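Local coordinates for peptidase M42 (Thaumarchaeota archaeon SCGC AB-539-E09, PDB 5DS0) that acts as an M42-family aminopeptidase that removes amino acids from the N-termini of peptides within a twelve-subunit TET particle, at the interface of chains A and B and the interface of chains A and C. Numbering follows the deposited sequence. Chains: chain A/B/C, Peptidase M42.

Contact 1: the interface of chains A and B. Residues chain A 265, 269-270, 306; chain B 20-21, 88, 213, 216, 219.
The guanidinium group of B:Arg219 lies against the backbone of A:Met269, its NH1 3.4 Å from that residue's CA, while the carbonyl O of B:Val216 sits 3.0 Å above one face of the group and the amide oxygen OE1 of B:Gln213 lies at its edge. In this M42-family aminopeptidase B:Gln213 directly precedes the metal ligand B:Glu214, so the interface probably lies close to the metal site of chain B. The first residue of helix 219-228, B:Arg219 runs extended from CG to NE, which carries its flat head from the helix start across to chain A. There it crosses A:His306 at about a right angle, with ring and guanidinium planes 86° apart; the nearest approach is by CD, 3.9 Å from the imidazole NE2. Within chain A, CG of A:Met269, modelled as selenomethionine, sits over the centre of one face of this imidazole. A:Ile270 is the main apolar plug. Its CG1 branch, anti to the carbonyl carbon (chi1 -57°), directs CD1 toward the carbonyl O of B:Ser20 at 3.5 Å and CG2 of B:Val216 at 4.0 Å. A branched aliphatic chain suits this place because CG2 can also face B:Gly21, whose lack of a side chain leaves its CA accessible. Farther along, the A:Tyr265 ring and B:Leu88 slide past each other in opposite directions, CE1 meeting the leucine CD2 at 3.6 Å.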
loop_
_atom_site.group_PDB
_atom_site.type_symbol
_atom_site.label_atom_id
_atom_site.label_comp_id
_atom_site.label_asym_id
_atom_site.label_seq_id
_atom_site.Cartn_x
_atom_site.Cartn_y
_atom_site.Cartn_z
ATOM N N TYR A 265 29.188 19.950 19.543
ATOM C CA TYR A 265 27.958 20.495 18.987
ATOM C C TYR A 265 26.758 19.713 19.505
ATOM O O TYR A 265 26.803 18.500 19.578
ATOM C CB TYR A 265 27.957 20.445 17.454
ATOM C CG TYR A 265 26.584 20.715 16.884
ATOM C CD1 TYR A 265 26.054 22.007 16.903
ATOM C CD2 TYR A 265 25.790 19.686 16.375
ATOM C CE1 TYR A 265 24.789 22.274 16.399
ATOM C CE2 TYR A 265 24.514 19.941 15.889
ATOM C CZ TYR A 265 24.022 21.237 15.900
ATOM O OH TYR A 265 22.767 21.519 15.441
HETATM N N MSE A 269 23.021 23.959 21.790
HETATM C CA MSE A 269 24.157 24.873 21.879
HETATM C C MSE A 269 25.343 24.486 21.018
HETATM O O MSE A 269 25.737 23.314 20.972
HETATM C CB MSE A 269 24.640 24.936 23.339
HETATM C CG MSE A 269 25.872 25.845 23.480
HETATM SE SE MSE A 269 26.572 25.888 25.318
HETATM C CE MSE A 269 27.542 24.166 25.331
ATOM N N ILE A 270 25.957 25.494 20.391
ATOM C CA ILE A 270 27.320 25.381 19.845
ATOM C C ILE A 270 28.313 25.994 20.841
ATOM O O ILE A 270 28.230 27.176 21.135
ATOM C CB ILE A 270 27.447 26.136 18.520
ATOM C CG1 ILE A 270 26.412 25.608 17.522
ATOM C CG2 ILE A 270 28.861 25.987 17.957
ATOM C CD1 ILE A 270 25.813 26.688 16.653
ATOM N N HIS A 306 23.887 29.140 28.771
ATOM C CA HIS A 306 24.727 29.964 27.882
ATOM C C HIS A 306 23.995 31.164 27.310
ATOM O O HIS A 306 24.609 32.032 26.719
ATOM C CB HIS A 306 25.421 29.117 26.791
ATOM C CG HIS A 306 24.650 28.959 25.512
ATOM N ND1 HIS A 306 23.560 28.122 25.388
ATOM C CD2 HIS A 306 24.868 29.474 24.276
ATOM C CE1 HIS A 306 23.113 28.165 24.144
ATOM N NE2 HIS A 306 23.894 28.973 23.446
ATOM N N SER B 20 26.770 29.423 11.678
ATOM C CA SER B 20 26.266 29.623 13.046
ATOM C C SER B 20 27.261 29.092 14.067
ATOM O O SER B 20 27.685 27.945 13.976
ATOM C CB SER B 20 24.904 28.940 13.241
ATOM O OG SER B 20 23.962 29.424 12.309
ATOM N N GLY B 21 27.617 29.921 15.034
ATOM C CA GLY B 21 28.609 29.571 16.058
ATOM C C GLY B 21 30.046 29.966 15.754
ATOM O O GLY B 21 30.906 29.939 16.640
ATOM N N LEU B 88 24.143 22.956 10.238
ATOM C CA LEU B 88 24.014 24.104 11.130
ATOM C C LEU B 88 22.982 25.013 10.504
ATOM O O LEU B 88 23.301 25.769 9.597
ATOM C CB LEU B 88 25.342 24.850 11.271
ATOM C CG LEU B 88 26.470 24.065 11.934
ATOM C CD1 LEU B 88 27.754 24.888 11.969
ATOM C CD2 LEU B 88 26.075 23.629 13.338
ATOM N N GLN B 213 24.134 33.425 15.541
ATOM C CA GLN B 213 23.345 32.237 15.832
ATOM C C GLN B 213 21.820 32.367 15.650
ATOM O O GLN B 213 21.061 31.786 16.421
ATOM C CB GLN B 213 23.683 31.744 17.246
ATOM C CG GLN B 213 25.111 31.251 17.352
ATOM C CD GLN B 213 25.415 30.545 18.661
ATOM O OE1 GLN B 213 24.679 29.663 19.110
ATOM N NE2 GLN B 213 26.524 30.916 19.267
ATOM N N VAL B 216 20.151 28.862 14.187
ATOM C CA VAL B 216 20.042 27.712 15.085
ATOM C C VAL B 216 19.133 27.957 16.301
ATOM O O VAL B 216 19.105 27.135 17.208
ATOM C CB VAL B 216 21.428 27.199 15.595
ATOM C CG1 VAL B 216 22.281 26.685 14.447
ATOM C CG2 VAL B 216 22.183 28.257 16.384
ATOM N N ARG B 219 19.514 32.884 18.937
ATOM C CA ARG B 219 20.257 32.894 20.183
ATOM C C ARG B 219 20.927 34.232 20.451
ATOM O O ARG B 219 20.784 34.785 21.539
ATOM C CB ARG B 219 21.260 31.743 20.206
ATOM C CG ARG B 219 20.564 30.394 20.158
ATOM C CD ARG B 219 21.514 29.233 20.344
ATOM N NE ARG B 219 20.817 27.958 20.190
ATOM C CZ ARG B 219 21.386 26.817 19.800
ATOM N NH1 ARG B 219 22.682 26.756 19.520
ATOM N NH2 ARG B 219 20.657 25.720 19.692
#

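Contact 2: the interface of chains A and C. Residues chain A 97, 116-117, 119, 127, 129, 131; chain C 92, 94.
This is one part of a two-fold symmetric interface between identical chains, of the sort that pairs subunits into the dimers from which TET dodecamers are built. C:Trp92 reaches into chain A and presents a face to A:Pro119. The proline CD lies 3.8 Å from the centroid of the six-membered ring of C:Trp92 and CG is over the five-membered ring, two CH-pi contacts for which a rigid, polarised pyrrolidine is well suited. On the opposite face C:Gln94 of the same chain lays its CB over the indole centre, so the ring is sandwiched. CG of the tryptophan is anti to its backbone N (chi1 -171°), sending the benzo end toward A:Leu97 CD1, A:Val131 CG2 and, at the ring edge and in plane, the hydroxyl OG of A:Ser116. That hydroxyl is itself turned to the carbonyl O of A:Lys117 in a hydrogen bond. The amide of C:Gln94 reads the backbone on both its ends. Its NE2 donates to the carbonyl O of A:Lys129 at 3.0 Å, from above the carbonyl plane, and its OE1 receives the amide N of A:Val131 at 3.1 Å on an in-plane lone pair, nearly straight at 169°. Using donor and acceptor together fixes which way round the glutamine amide lies. By joining an aromatic plug to this backbone clamp, the site locks the loop around the 3-10 helix 93-95 of one subunit onto its partner and so supports the assembled particle.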
loop_
_atom_site.group_PDB
_atom_site.type_symbol
_atom_site.label_atom_id
_atom_site.label_comp_id
_atom_site.label_asym_id
_atom_site.label_seq_id
_atom_site.Cartn_x
_atom_site.Cartn_y
_atom_site.Cartn_z
ATOM N N LEU A 97 7.319 -2.048 28.453
ATOM C CA LEU A 97 6.533 -3.223 28.808
ATOM C C LEU A 97 7.291 -4.209 29.689
ATOM O O LEU A 97 8.446 -4.555 29.412
ATOM C CB LEU A 97 6.058 -3.963 27.564
ATOM C CG LEU A 97 4.790 -3.424 26.937
ATOM C CD1 LEU A 97 4.342 -4.342 25.810
ATOM C CD2 LEU A 97 3.672 -3.292 27.960
ATOM N N SER A 116 0.248 -4.200 29.293
ATOM C CA SER A 116 -0.699 -3.904 28.229
ATOM C C SER A 116 -1.660 -5.063 28.067
ATOM O O SER A 116 -1.568 -6.055 28.782
ATOM C CB SER A 116 0.024 -3.673 26.906
ATOM O OG SER A 116 0.532 -4.892 26.398
ATOM N N LYS A 117 -2.601 -4.924 27.138
ATOM C CA LYS A 117 -3.423 -6.050 26.728
ATOM C C LYS A 117 -2.502 -7.100 26.128
ATOM O O LYS A 117 -1.620 -6.754 25.336
ATOM C CB LYS A 117 -4.459 -5.626 25.696
ATOM C CG LYS A 117 -5.739 -5.080 26.303
ATOM C CD LYS A 117 -6.713 -4.640 25.222
ATOM C CE LYS A 117 -6.367 -3.251 24.683
ATOM N NZ LYS A 117 -7.301 -2.852 23.596
ATOM N N PRO A 119 -1.179 -10.075 23.700
ATOM C CA PRO A 119 -1.384 -10.151 22.240
ATOM C C PRO A 119 -2.363 -11.243 21.748
ATOM O O PRO A 119 -2.989 -11.062 20.701
ATOM C CB PRO A 119 0.029 -10.389 21.688
ATOM C CG PRO A 119 0.801 -10.961 22.827
ATOM C CD PRO A 119 0.206 -10.399 24.086
ATOM N N ARG A 127 -1.117 -7.719 16.500
ATOM C CA ARG A 127 -0.049 -8.286 17.335
ATOM C C ARG A 127 1.351 -7.858 16.879
ATOM O O ARG A 127 2.253 -7.681 17.700
ATOM C CB ARG A 127 -0.123 -9.810 17.334
ATOM C CG ARG A 127 -1.426 -10.372 17.873
ATOM C CD ARG A 127 -1.320 -11.855 18.206
ATOM N NE ARG A 127 -2.631 -12.399 18.560
ATOM C CZ ARG A 127 -3.431 -13.096 17.755
ATOM N NH1 ARG A 127 -3.083 -13.382 16.507
ATOM N NH2 ARG A 127 -4.598 -13.520 18.218
ATOM N N LYS A 129 1.934 -5.012 15.644
ATOM C CA LYS A 129 2.011 -3.573 15.899
ATOM C C LYS A 129 2.692 -3.276 17.221
ATOM O O LYS A 129 2.465 -3.955 18.209
ATOM C CB LYS A 129 0.616 -2.937 15.917
ATOM C CG LYS A 129 0.379 -1.961 14.775
ATOM C CD LYS A 129 -1.096 -1.794 14.428
ATOM C CE LYS A 129 -1.352 -0.663 13.364
ATOM N NZ LYS A 129 -2.651 0.087 13.429
ATOM N N VAL A 131 3.211 -1.631 20.697
ATOM C CA VAL A 131 2.304 -1.100 21.704
ATOM C C VAL A 131 2.762 0.308 22.093
ATOM O O VAL A 131 3.895 0.497 22.563
ATOM C CB VAL A 131 2.251 -1.999 22.948
ATOM C CG1 VAL A 131 1.274 -1.440 23.970
ATOM C CG2 VAL A 131 1.876 -3.419 22.566
ATOM N N TRP C 92 7.154 -12.973 24.136
ATOM C CA TRP C 92 6.762 -11.841 23.317
ATOM C C TRP C 92 7.934 -10.848 23.249
ATOM O O TRP C 92 8.417 -10.398 24.283
ATOM C CB TRP C 92 5.542 -11.173 23.934
ATOM C CG TRP C 92 4.912 -10.132 23.104
ATOM C CD1 TRP C 92 5.017 -9.980 21.752
ATOM C CD2 TRP C 92 4.025 -9.111 23.563
ATOM N NE1 TRP C 92 4.266 -8.905 21.342
ATOM C CE2 TRP C 92 3.638 -8.359 22.436
ATOM C CE3 TRP C 92 3.514 -8.756 24.816
ATOM C CZ2 TRP C 92 2.751 -7.278 22.524
ATOM C CZ3 TRP C 92 2.649 -7.686 24.906
ATOM C CH2 TRP C 92 2.273 -6.960 23.765
ATOM N N GLN C 94 8.116 -7.761 22.698
ATOM C CA GLN C 94 7.860 -6.436 23.266
ATOM C C GLN C 94 8.073 -6.278 24.780
ATOM O O GLN C 94 8.159 -5.157 25.278
ATOM C CB GLN C 94 6.471 -5.981 22.875
ATOM C CG GLN C 94 6.293 -5.955 21.369
ATOM C CD GLN C 94 5.295 -4.907 20.902
ATOM O OE1 GLN C 94 5.311 -3.775 21.373
ATOM N NE2 GLN C 94 4.436 -5.280 19.962
#

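Contact 3: the interface of chains A and C. Residues chain A 82, 113, 115-116, 137, 139; chain C 244, 323, 330.
A hydrogen bond runs from the imidazole NE2 of C:His323 to the carboxylate OD2 of A:Asp139, 2.8 Å long and 155° at the hydrogen. The acceptor uses its anti lone pair, turned away from OD1, and the carboxylate stands 73° from the ring plane. A:Asp139 points its carboxylate across the interface because CG is anti to the backbone N (chi1 -175°); a short acidic side chain suits an imidazole N-H. The apolar contacts flank this bond. The methyl of A:Ala115 touches CE1 of the imidazole at 3.4 Å, a small group that leaves room for the ring. A:Ile113 and C:Leu330 reach toward each other tip to tip, CD1 to CG 3.8 Å, and the leucine's CD1 also lies beside the carboxylate of A:Asp139. Farther off, the A:Tyr82 side chain meets C:Val244, a poorly ordered residue, at an oblique angle, its OH near CG1. The patch belongs to the two-fold A–C interface between identical subunits and probably contributes to holding the TET particle together. In chain A it is built from strands 82-88, 108-115 and 137-139; in chain C it comes from strand 329-332 and loops, with C:His323 two positions before the cobalt ligand C:His325.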
loop_
_atom_site.group_PDB
_atom_site.type_symbol
_atom_site.label_atom_id
_atom_site.label_comp_id
_atom_site.label_asym_id
_atom_site.label_seq_id
_atom_site.Cartn_x
_atom_site.Cartn_y
_atom_site.Cartn_z
ATOM N N TYR A 82 -6.303 -0.480 37.723
ATOM C CA TYR A 82 -5.071 -0.271 36.988
ATOM C C TYR A 82 -4.858 1.204 36.907
ATOM O O TYR A 82 -5.816 1.978 36.960
ATOM C CB TYR A 82 -5.185 -0.883 35.597
ATOM C CG TYR A 82 -5.085 -2.394 35.624
ATOM C CD1 TYR A 82 -6.185 -3.192 35.956
ATOM C CD2 TYR A 82 -3.893 -3.033 35.318
ATOM C CE1 TYR A 82 -6.094 -4.585 35.982
ATOM C CE2 TYR A 82 -3.796 -4.427 35.330
ATOM C CZ TYR A 82 -4.894 -5.197 35.667
ATOM O OH TYR A 82 -4.760 -6.566 35.673
ATOM N N ILE A 113 3.775 -2.875 37.868
ATOM C CA ILE A 113 4.374 -3.405 36.656
ATOM C C ILE A 113 3.731 -2.740 35.461
ATOM O O ILE A 113 2.509 -2.636 35.405
ATOM C CB ILE A 113 4.093 -4.901 36.517
ATOM C CG1 ILE A 113 4.637 -5.652 37.715
ATOM C CG2 ILE A 113 4.737 -5.435 35.264
ATOM C CD1 ILE A 113 4.088 -7.048 37.839
ATOM N N ALA A 115 2.177 -2.721 32.024
ATOM C CA ALA A 115 1.501 -3.799 31.305
ATOM C C ALA A 115 0.643 -3.279 30.166
ATOM O O ALA A 115 0.364 -2.078 30.074
ATOM C CB ALA A 115 0.636 -4.591 32.262
ATOM N N SER A 116 0.248 -4.200 29.293
ATOM C CA SER A 116 -0.699 -3.904 28.229
ATOM C C SER A 116 -1.660 -5.063 28.067
ATOM O O SER A 116 -1.568 -6.055 28.782
ATOM C CB SER A 116 0.024 -3.673 26.906
ATOM O OG SER A 116 0.532 -4.892 26.398
ATOM N N PHE A 137 -0.583 0.524 30.862
ATOM C CA PHE A 137 -0.952 0.948 32.206
ATOM C C PHE A 137 -0.098 0.229 33.213
ATOM O O PHE A 137 0.735 -0.588 32.855
ATOM C CB PHE A 137 -2.424 0.678 32.490
ATOM C CG PHE A 137 -2.928 -0.475 31.765
ATOM C CD1 PHE A 137 -2.577 -1.738 32.187
ATOM C CD2 PHE A 137 -3.693 -0.304 30.614
ATOM C CE1 PHE A 137 -3.014 -2.848 31.492
ATOM C CE2 PHE A 137 -4.130 -1.396 29.903
ATOM C CZ PHE A 137 -3.790 -2.678 30.339
ATOM N N ASP A 139 0.042 -2.058 36.602
ATOM C CA ASP A 139 -0.652 -3.041 37.390
ATOM C C ASP A 139 -0.010 -3.043 38.755
ATOM O O ASP A 139 1.175 -3.307 38.874
ATOM C CB ASP A 139 -0.500 -4.410 36.735
ATOM C CG ASP A 139 -1.293 -5.488 37.440
ATOM O OD1 ASP A 139 -1.834 -5.238 38.548
ATOM O OD2 ASP A 139 -1.381 -6.597 36.891
ATOM N N VAL C 244 -7.120 -7.359 32.818
ATOM C CA VAL C 244 -6.636 -6.136 32.170
ATOM C C VAL C 244 -7.724 -5.481 31.293
ATOM O O VAL C 244 -8.475 -6.190 30.617
ATOM C CB VAL C 244 -5.362 -6.413 31.359
ATOM C CG1 VAL C 244 -4.372 -7.325 32.109
ATOM C CG2 VAL C 244 -5.761 -7.043 30.049
ATOM N N HIS C 323 0.609 -11.743 33.640
ATOM C CA HIS C 323 1.898 -11.490 33.013
ATOM C C HIS C 323 2.861 -12.666 33.084
ATOM O O HIS C 323 4.033 -12.522 33.474
ATOM C CB HIS C 323 2.546 -10.230 33.604
ATOM C CG HIS C 323 1.570 -9.145 33.918
ATOM N ND1 HIS C 323 0.772 -8.565 32.962
ATOM C CD2 HIS C 323 1.245 -8.549 35.091
ATOM C CE1 HIS C 323 0.002 -7.651 33.527
ATOM N NE2 HIS C 323 0.270 -7.620 34.819
ATOM N N LEU C 330 2.152 -11.758 38.599
ATOM C CA LEU C 330 1.460 -11.647 39.884
ATOM C C LEU C 330 0.472 -12.774 40.013
ATOM O O LEU C 330 -0.185 -13.118 39.047
ATOM C CB LEU C 330 0.691 -10.327 39.966
ATOM C CG LEU C 330 1.503 -9.053 39.781
ATOM C CD1 LEU C 330 0.587 -7.866 39.570
ATOM C CD2 LEU C 330 2.402 -8.821 40.973
#

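Contact 4: the interface of chains A and C. Residues chain A 244, 248, 251; chain C 118, 121.
C:Ile121 is the centre of this patch of the two-fold A–C interface between identical subunits, with 54 Å² of its surface hidden by chain A, against 32 Å² for A:Lys248 and 21 Å² for A:Val244. Its two branches divide the work. The CG2 methyl meets A:Glu251 at CB, 3.4 Å away, while CD1, at the end of the other branch, reaches CB of A:Lys248 at 3.9 Å. The split follows from chi1 of 80°, which puts CG1 between the backbone N and the carbonyl carbon and leaves CG2 anti to the carbonyl carbon, so that the branches diverge toward different residues of chain A. A beta-branched aliphatic residue therefore suits a position that must touch two neighbours at once. A:Glu251 crosses the isoleucine obliquely and contributes the methylene part of its chain; its CG lies 4.0 Å from CB of C:Ile121, and the bend at chi2 (-87°) carries the carboxylate onward past the contact. A:Lys248 is modelled no farther than CB, and its share rests on that carbon. To one side, A:Val244 and C:Pro118 slide past each other in opposite directions, the valine CG2 coming 3.8 Å from the ring carbon CD; both are compact and apolar. The patch probably contributes to holding the TET particle together. In the fold, C:Pro118 and the end of 3-10 helix 119-121 pack against the segment of chain A that runs from a loop into 3-10 helix 249-251.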
loop_
_atom_site.group_PDB
_atom_site.type_symbol
_atom_site.label_atom_id
_atom_site.label_comp_id
_atom_site.label_asym_id
_atom_site.label_seq_id
_atom_site.Cartn_x
_atom_site.Cartn_y
_atom_site.Cartn_z
ATOM N N VAL A 244 27.412 -0.495 20.896
ATOM C CA VAL A 244 26.524 -1.556 20.422
ATOM C C VAL A 244 26.774 -1.849 18.926
ATOM O O VAL A 244 26.958 -0.924 18.137
ATOM C CB VAL A 244 25.058 -1.216 20.716
ATOM C CG1 VAL A 244 24.861 -0.626 22.124
ATOM C CG2 VAL A 244 24.585 -0.238 19.675
ATOM N N LYS A 248 27.253 2.433 12.927
ATOM C CA LYS A 248 27.014 3.849 12.759
ATOM C C LYS A 248 27.830 4.624 13.799
ATOM O O LYS A 248 27.265 5.373 14.611
ATOM C CB LYS A 248 25.525 4.159 12.898
ATOM N N GLU A 251 27.222 8.535 14.449
ATOM C CA GLU A 251 26.058 9.020 15.204
ATOM C C GLU A 251 26.288 9.005 16.735
ATOM O O GLU A 251 25.649 9.770 17.466
ATOM C CB GLU A 251 24.822 8.171 14.882
ATOM C CG GLU A 251 24.460 7.996 13.394
ATOM C CD GLU A 251 23.569 9.099 12.832
ATOM O OE1 GLU A 251 23.733 9.538 11.662
ATOM O OE2 GLU A 251 22.671 9.518 13.566
ATOM N N PRO C 118 20.111 1.705 19.463
ATOM C CA PRO C 118 19.251 2.812 19.896
ATOM C C PRO C 118 18.581 3.429 18.696
ATOM O O PRO C 118 19.208 3.515 17.657
ATOM C CB PRO C 118 20.216 3.813 20.527
ATOM C CG PRO C 118 21.586 3.236 20.427
ATOM C CD PRO C 118 21.545 2.033 19.550
ATOM N N ILE C 121 20.060 6.289 16.034
ATOM C CA ILE C 121 21.019 5.911 14.963
ATOM C C ILE C 121 20.387 5.032 13.871
ATOM O O ILE C 121 21.105 4.405 13.096
ATOM C CB ILE C 121 22.335 5.284 15.508
ATOM C CG1 ILE C 121 22.169 3.801 15.864
ATOM C CG2 ILE C 121 22.834 6.050 16.726
ATOM C CD1 ILE C 121 23.482 3.072 16.098
#

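Contacts 2, 3 and 4 belong to the two-fold A–C interface, whereas contact 1 joins A to B without an exact two-fold, so each subunit uses different surfaces for different neighbours, as a closed dodecamer requires. Contacts 2 and 3 have C-alpha centres about 12 Å apart and share A:Ser116. Measured between C-alpha centres, contact 4 is about 25 Å from contact 2 and 31 Å from contact 3, yet its symmetry twin brings C:Val244, which also serves contact 3, to A:Pro118, next to A:Pro119 of contact 2. Between the same centres, contact 1 is about 41 Å from contact 2 and 24 Å from contact 4.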